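Local coordinates for protein tartronate semialdehyde reductase (PDB 1VPD) that probably reduces tartronate semialdehyde to D-glycerate with NADH or NADPH, the last step of galactarate breakdown to D-glycerate, at residues M6-I11 with C62-T67; I96-I101 with A123-G128. All coordinates share one frame; numbering follows the deposited sequence. Where two conformers were deposited one is given.

Contact 1 (M6-I11 with C62-T67); sequences MKVGFI and CDVIIT
Phe10 and Ile66 meet on one face of the mixed sheet of a Rossmann-type dinucleotide-binding domain, where the parallel strands 7-11 and 64-67 run side by side at 21°. Ile66 CG2 sits over a face of the Phe10 ring, 3.9 Å from its centroid and nearer the CE1 rim than the middle, a CH-pi contact. That methyl is anti to its own backbone N, while the phenyl is likewise anti to its N (chi1 -156°), which brings the ring against the Ile66 side chain. Farther down the same face Val8 CG2 lies alongside Val64 CG1 at 3.9 Å. On the other face Ile11 CD1 reaches Ile65 CG2. Just before strand 64-67, Cys62 SG comes within 3.4 Å of Gly9 N. At Gly9, which has no side chain, the strands come close, its CA 4.0 Å from Ile65 CA. Three backbone bonds join the strands: Gly9 N to Val64 O, Ile66 N to Gly9 O, and Ile11 N to Ile66 O at 2.9 Å, the last nearly in line with the carbonyl. Helix 17-26 packs on the Phe10-Ile66 pair through Leu24, and helix 145-156 covers Val8 and Val64. Gly9, Phe10 and Ile11 belong to the predicted NAD-binding stretch. At the exposed end, Lys7 NZ forms a salt bridge with Glu50 OE1.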
loop_
_atom_site.group_PDB
_atom_site.type_symbol
_atom_site.label_atom_id
_atom_site.label_comp_id
_atom_site.label_asym_id
_atom_site.label_seq_id
_atom_site.Cartn_x
_atom_site.Cartn_y
_atom_site.Cartn_z
HETATM N N MSE A 6 -4.127 -10.246 -23.984
HETATM C CA MSE A 6 -3.888 -9.344 -22.819
HETATM C C MSE A 6 -2.388 -9.068 -22.677
HETATM O O MSE A 6 -1.643 -9.947 -22.259
HETATM C CB MSE A 6 -4.431 -9.981 -21.514
HETATM C CG MSE A 6 -5.611 -9.247 -20.855
HETATM SE SE MSE A 6 -5.839 -9.699 -18.948
HETATM C CE MSE A 6 -7.758 -10.160 -18.944
ATOM N N LYS A 7 -1.930 -7.882 -23.085
ATOM C CA LYS A 7 -0.665 -7.350 -22.558
ATOM C C LYS A 7 -1.156 -6.455 -21.405
ATOM O O LYS A 7 -2.133 -5.723 -21.545
ATOM C CB LYS A 7 0.180 -6.566 -23.570
ATOM C CG LYS A 7 1.302 -7.398 -24.216
ATOM C CD LYS A 7 2.157 -6.610 -25.204
ATOM C CE LYS A 7 2.997 -7.564 -26.088
ATOM N NZ LYS A 7 4.198 -6.914 -26.693
ATOM N N VAL A 8 -0.495 -6.575 -20.260
ATOM C CA VAL A 8 -0.868 -5.859 -19.041
ATOM C C VAL A 8 0.202 -4.806 -18.756
ATOM O O VAL A 8 1.383 -5.128 -18.674
ATOM C CB VAL A 8 -0.926 -6.832 -17.852
ATOM C CG1 VAL A 8 -1.170 -6.074 -16.547
ATOM C CG2 VAL A 8 -1.985 -7.882 -18.058
ATOM N N GLY A 9 -0.212 -3.548 -18.606
ATOM C CA GLY A 9 0.694 -2.472 -18.272
ATOM C C GLY A 9 0.924 -2.514 -16.775
ATOM O O GLY A 9 0.011 -2.875 -16.047
ATOM N N PHE A 10 2.126 -2.162 -16.330
ATOM C CA PHE A 10 2.398 -2.084 -14.887
ATOM C C PHE A 10 3.351 -0.936 -14.640
ATOM O O PHE A 10 4.511 -0.984 -15.066
ATOM C CB PHE A 10 2.969 -3.410 -14.381
ATOM C CG PHE A 10 2.752 -3.650 -12.908
ATOM C CD1 PHE A 10 1.970 -4.709 -12.490
ATOM C CD2 PHE A 10 3.325 -2.822 -11.954
ATOM C CE1 PHE A 10 1.771 -4.959 -11.139
ATOM C CE2 PHE A 10 3.104 -3.065 -10.586
ATOM C CZ PHE A 10 2.343 -4.145 -10.200
ATOM N N ILE A 11 2.875 0.118 -13.968
ATOM C CA ILE A 11 3.661 1.317 -13.763
ATOM C C ILE A 11 3.801 1.519 -12.256
ATOM O O ILE A 11 2.801 1.733 -11.570
ATOM C CB ILE A 11 2.996 2.536 -14.412
ATOM C CG1 ILE A 11 2.817 2.316 -15.922
ATOM C CG2 ILE A 11 3.831 3.769 -14.180
ATOM C CD1 ILE A 11 2.044 3.403 -16.613
ATOM N N CYS A 62 -1.528 -1.758 -24.232
ATOM C CA CYS A 62 -2.135 -2.615 -23.207
ATOM C C CYS A 62 -3.595 -2.258 -23.003
ATOM O O CYS A 62 -3.918 -1.083 -22.899
ATOM C CB CYS A 62 -1.392 -2.453 -21.866
ATOM S SG CYS A 62 0.363 -2.875 -21.928
ATOM N N ASP A 63 -4.465 -3.256 -22.924
ATOM C CA ASP A 63 -5.902 -3.015 -22.718
ATOM C C ASP A 63 -6.223 -2.790 -21.248
ATOM O O ASP A 63 -7.324 -2.359 -20.917
ATOM C CB ASP A 63 -6.733 -4.224 -23.151
ATOM C CG ASP A 63 -6.720 -4.462 -24.651
ATOM O OD1 ASP A 63 -6.674 -3.488 -25.436
ATOM O OD2 ASP A 63 -6.779 -5.618 -25.108
ATOM N N VAL A 64 -5.286 -3.175 -20.390
ATOM C CA VAL A 64 -5.410 -2.967 -18.939
ATOM C C VAL A 64 -4.048 -2.558 -18.396
ATOM O O VAL A 64 -3.007 -3.083 -18.820
ATOM C CB VAL A 64 -5.974 -4.217 -18.210
ATOM C CG1 VAL A 64 -5.052 -5.419 -18.374
ATOM C CG2 VAL A 64 -6.232 -3.920 -16.713
ATOM N N ILE A 65 -4.048 -1.607 -17.468
ATOM C CA ILE A 65 -2.821 -1.065 -16.905
ATOM C C ILE A 65 -3.010 -1.027 -15.400
ATOM O O ILE A 65 -4.028 -0.529 -14.928
ATOM C CB ILE A 65 -2.556 0.367 -17.407
ATOM C CG1 ILE A 65 -2.405 0.388 -18.929
ATOM C CG2 ILE A 65 -1.286 0.935 -16.785
ATOM C CD1 ILE A 65 -3.270 1.387 -19.593
ATOM N N ILE A 66 -2.053 -1.577 -14.675
ATOM C CA ILE A 66 -1.973 -1.418 -13.212
ATOM C C ILE A 66 -1.005 -0.290 -12.855
ATOM O O ILE A 66 0.090 -0.213 -13.404
ATOM C CB ILE A 66 -1.509 -2.749 -12.571
ATOM C CG1 ILE A 66 -2.582 -3.819 -12.733
ATOM C CG2 ILE A 66 -1.093 -2.567 -11.086
ATOM C CD1 ILE A 66 -2.042 -5.225 -12.571
ATOM N N THR A 67 -1.394 0.577 -11.911
ATOM C CA THR A 67 -0.458 1.546 -11.324
ATOM C C THR A 67 -0.269 1.197 -9.858
ATOM O O THR A 67 -1.213 0.783 -9.202
ATOM C CB THR A 67 -0.936 2.993 -11.452
ATOM O OG1 THR A 67 -2.334 3.105 -11.110
ATOM C CG2 THR A 67 -0.840 3.474 -12.906
#

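Contact 2 (I96-I101 with A123-G128); sequences IDMSSI and APVSGG
The selenomethionine Met98 bends over the start of 123-128: its CG is anti to the carbonyl carbon (chi1 -58°), the chain runs straight to SE, and a turn at chi3 of 86° brings CE to Val125 CG1, 3.7 Å away. CB, CG and CE all pass close to Ala123 O, a buried carbonyl that also receives a CA-H...O contact from Met98 CA. Before this residue, Ile96 CG2 meets the Ala123 methyl at 3.8 Å, and the one direct hydrogen bond, Ala123 N to Asp97 O (2.8 Å), ties the end of strand 94-97 to the break in strand 119-126. The Asp97 carboxylate turns back on its own chain. OD1 takes Ser99 OG on its syn lone pair at 2.6 Å, and Ser99 N, from above the carboxylate plane, closes an Asx turn; Thr67 OG1 of strand 64-67 bonds OD1 too. Beyond it Ser100 OG faces Pro124 CB at 4.2 Å. A water bridges the two segments, donating to Met98 O and Ser100 OG and accepting from Val125 N. Ser100 is a predicted NAD-binding residue beside Lys175, the predicted active-site lysine, whose NZ bonds Val125 O. The contact closes the beta-alpha-beta unit of strand 94-97, helix 103-114 and strand 119-126, with Val139 of strand 137-142 against Met98 and Ala123, Val75 of helix 72-80 against Asp97 and Ser99, and helix 170-198 against Ser100 and Pro124.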
loop_
_atom_site.group_PDB
_atom_site.type_symbol
_atom_site.label_atom_id
_atom_site.label_comp_id
_atom_site.label_asym_id
_atom_site.label_seq_id
_atom_site.Cartn_x
_atom_site.Cartn_y
_atom_site.Cartn_z
ATOM N N ILE A 96 -6.407 -0.112 -13.447
ATOM C CA ILE A 96 -6.530 -0.663 -12.104
ATOM C C ILE A 96 -5.481 0.044 -11.269
ATOM O O ILE A 96 -4.284 -0.292 -11.300
ATOM C CB ILE A 96 -6.351 -2.197 -12.075
ATOM C CG1 ILE A 96 -7.351 -2.887 -13.004
ATOM C CG2 ILE A 96 -6.549 -2.761 -10.654
ATOM C CD1 ILE A 96 -7.172 -4.372 -13.053
ATOM N N ASP A 97 -5.899 1.069 -10.546
ATOM C CA ASP A 97 -4.954 1.764 -9.675
ATOM C C ASP A 97 -4.922 1.047 -8.340
ATOM O O ASP A 97 -5.933 0.988 -7.637
ATOM C CB ASP A 97 -5.336 3.237 -9.495
ATOM C CG ASP A 97 -4.344 3.997 -8.639
ATOM O OD1 ASP A 97 -3.141 3.581 -8.563
ATOM O OD2 ASP A 97 -4.701 5.022 -8.011
HETATM N N MSE A 98 -3.762 0.500 -8.001
HETATM C CA MSE A 98 -3.558 -0.240 -6.767
HETATM C C MSE A 98 -2.825 0.590 -5.707
HETATM O O MSE A 98 -2.478 0.081 -4.637
HETATM C CB MSE A 98 -2.828 -1.549 -7.071
HETATM C CG MSE A 98 -3.633 -2.412 -8.084
HETATM SE SE MSE A 98 -2.975 -4.193 -8.425
HETATM C CE MSE A 98 -3.848 -5.121 -6.957
ATOM N N SER A 99 -2.643 1.872 -5.998
ATOM C CA SER A 99 -2.073 2.842 -5.062
ATOM C C SER A 99 -3.043 3.119 -3.924
ATOM O O SER A 99 -4.266 3.038 -4.080
ATOM C CB SER A 99 -1.798 4.165 -5.781
ATOM O OG SER A 99 -1.116 3.976 -7.018
ATOM N N SER A 100 -2.495 3.499 -2.781
ATOM C CA SER A 100 -3.291 4.020 -1.688
ATOM C C SER A 100 -3.396 5.528 -1.835
ATOM O O SER A 100 -2.394 6.245 -1.644
ATOM C CB SER A 100 -2.628 3.683 -0.361
ATOM O OG SER A 100 -2.497 2.292 -0.196
ATOM N N ILE A 101 -4.573 6.024 -2.212
ATOM C CA ILE A 101 -4.770 7.469 -2.400
ATOM C C ILE A 101 -6.100 7.908 -1.814
ATOM O O ILE A 101 -6.955 7.075 -1.539
ATOM C CB ILE A 101 -4.659 7.910 -3.898
ATOM C CG1 ILE A 101 -5.856 7.450 -4.749
ATOM C CG2 ILE A 101 -3.363 7.434 -4.492
ATOM C CD1 ILE A 101 -5.827 7.998 -6.188
ATOM N N ALA A 123 -8.068 -0.380 -6.471
ATOM C CA ALA A 123 -7.787 -1.688 -5.880
ATOM C C ALA A 123 -6.509 -1.688 -5.023
ATOM O O ALA A 123 -5.558 -2.427 -5.312
ATOM C CB ALA A 123 -7.674 -2.733 -6.980
ATOM N N PRO A 124 -6.483 -0.870 -3.968
ATOM C CA PRO A 124 -5.355 -0.877 -3.041
ATOM C C PRO A 124 -5.244 -2.203 -2.297
ATOM O O PRO A 124 -6.150 -3.055 -2.310
ATOM C CB PRO A 124 -5.668 0.288 -2.082
ATOM C CG PRO A 124 -7.145 0.443 -2.145
ATOM C CD PRO A 124 -7.518 0.096 -3.565
ATOM N N VAL A 125 -4.101 -2.390 -1.664
ATOM C CA VAL A 125 -3.736 -3.678 -1.112
ATOM C C VAL A 125 -3.288 -3.579 0.318
ATOM O O VAL A 125 -2.907 -2.498 0.796
ATOM C CB VAL A 125 -2.613 -4.366 -1.962
ATOM C CG1 VAL A 125 -2.939 -4.322 -3.442
ATOM C CG2 VAL A 125 -1.242 -3.731 -1.731
ATOM N N SER A 126 -3.270 -4.729 0.982
ATOM C CA SER A 126 -2.635 -4.831 2.299
ATOM C C SER A 126 -1.943 -6.168 2.505
ATOM O O SER A 126 -2.445 -7.227 2.100
ATOM C CB SER A 126 -3.655 -4.619 3.403
ATOM O OG SER A 126 -2.995 -4.644 4.644
ATOM N N GLY A 127 -0.810 -6.105 3.193
ATOM C CA GLY A 127 -0.106 -7.292 3.638
ATOM C C GLY A 127 1.365 -7.086 3.881
ATOM O O GLY A 127 2.036 -7.945 4.474
ATOM N N GLY A 128 1.891 -5.955 3.429
ATOM C CA GLY A 128 3.281 -5.621 3.636
ATOM C C GLY A 128 4.166 -6.256 2.588
ATOM O O GLY A 128 3.736 -7.112 1.835
HETATM O O HOH W 1 -2.158 0.012 -1.920
#

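From the N terminus, the chain leaves strand 7-11, passes through strands 30-34 and 50-51 with their helices, and returns at 62-67, where contact 1 closes a loop of 50 residues. Only afterwards does contact 2 open, closing a shorter loop of 21 residues around helix 103-114, so the two follow in series and neither nests in nor crosses the other. Their centres lie 15 Å apart within one sheet, and neighbouring strands 64-67 and 94-97 join them. Thr67 OG1 probably bonds Asp97 OD1 (2.7 Å), Thr67 O probably accepts from Met98 N, and Ile66 CG2 packs on Met98 SE. Together they carry the sheet from strand 7-11, whose end enters the predicted NAD-binding segment, across to strand 119-126.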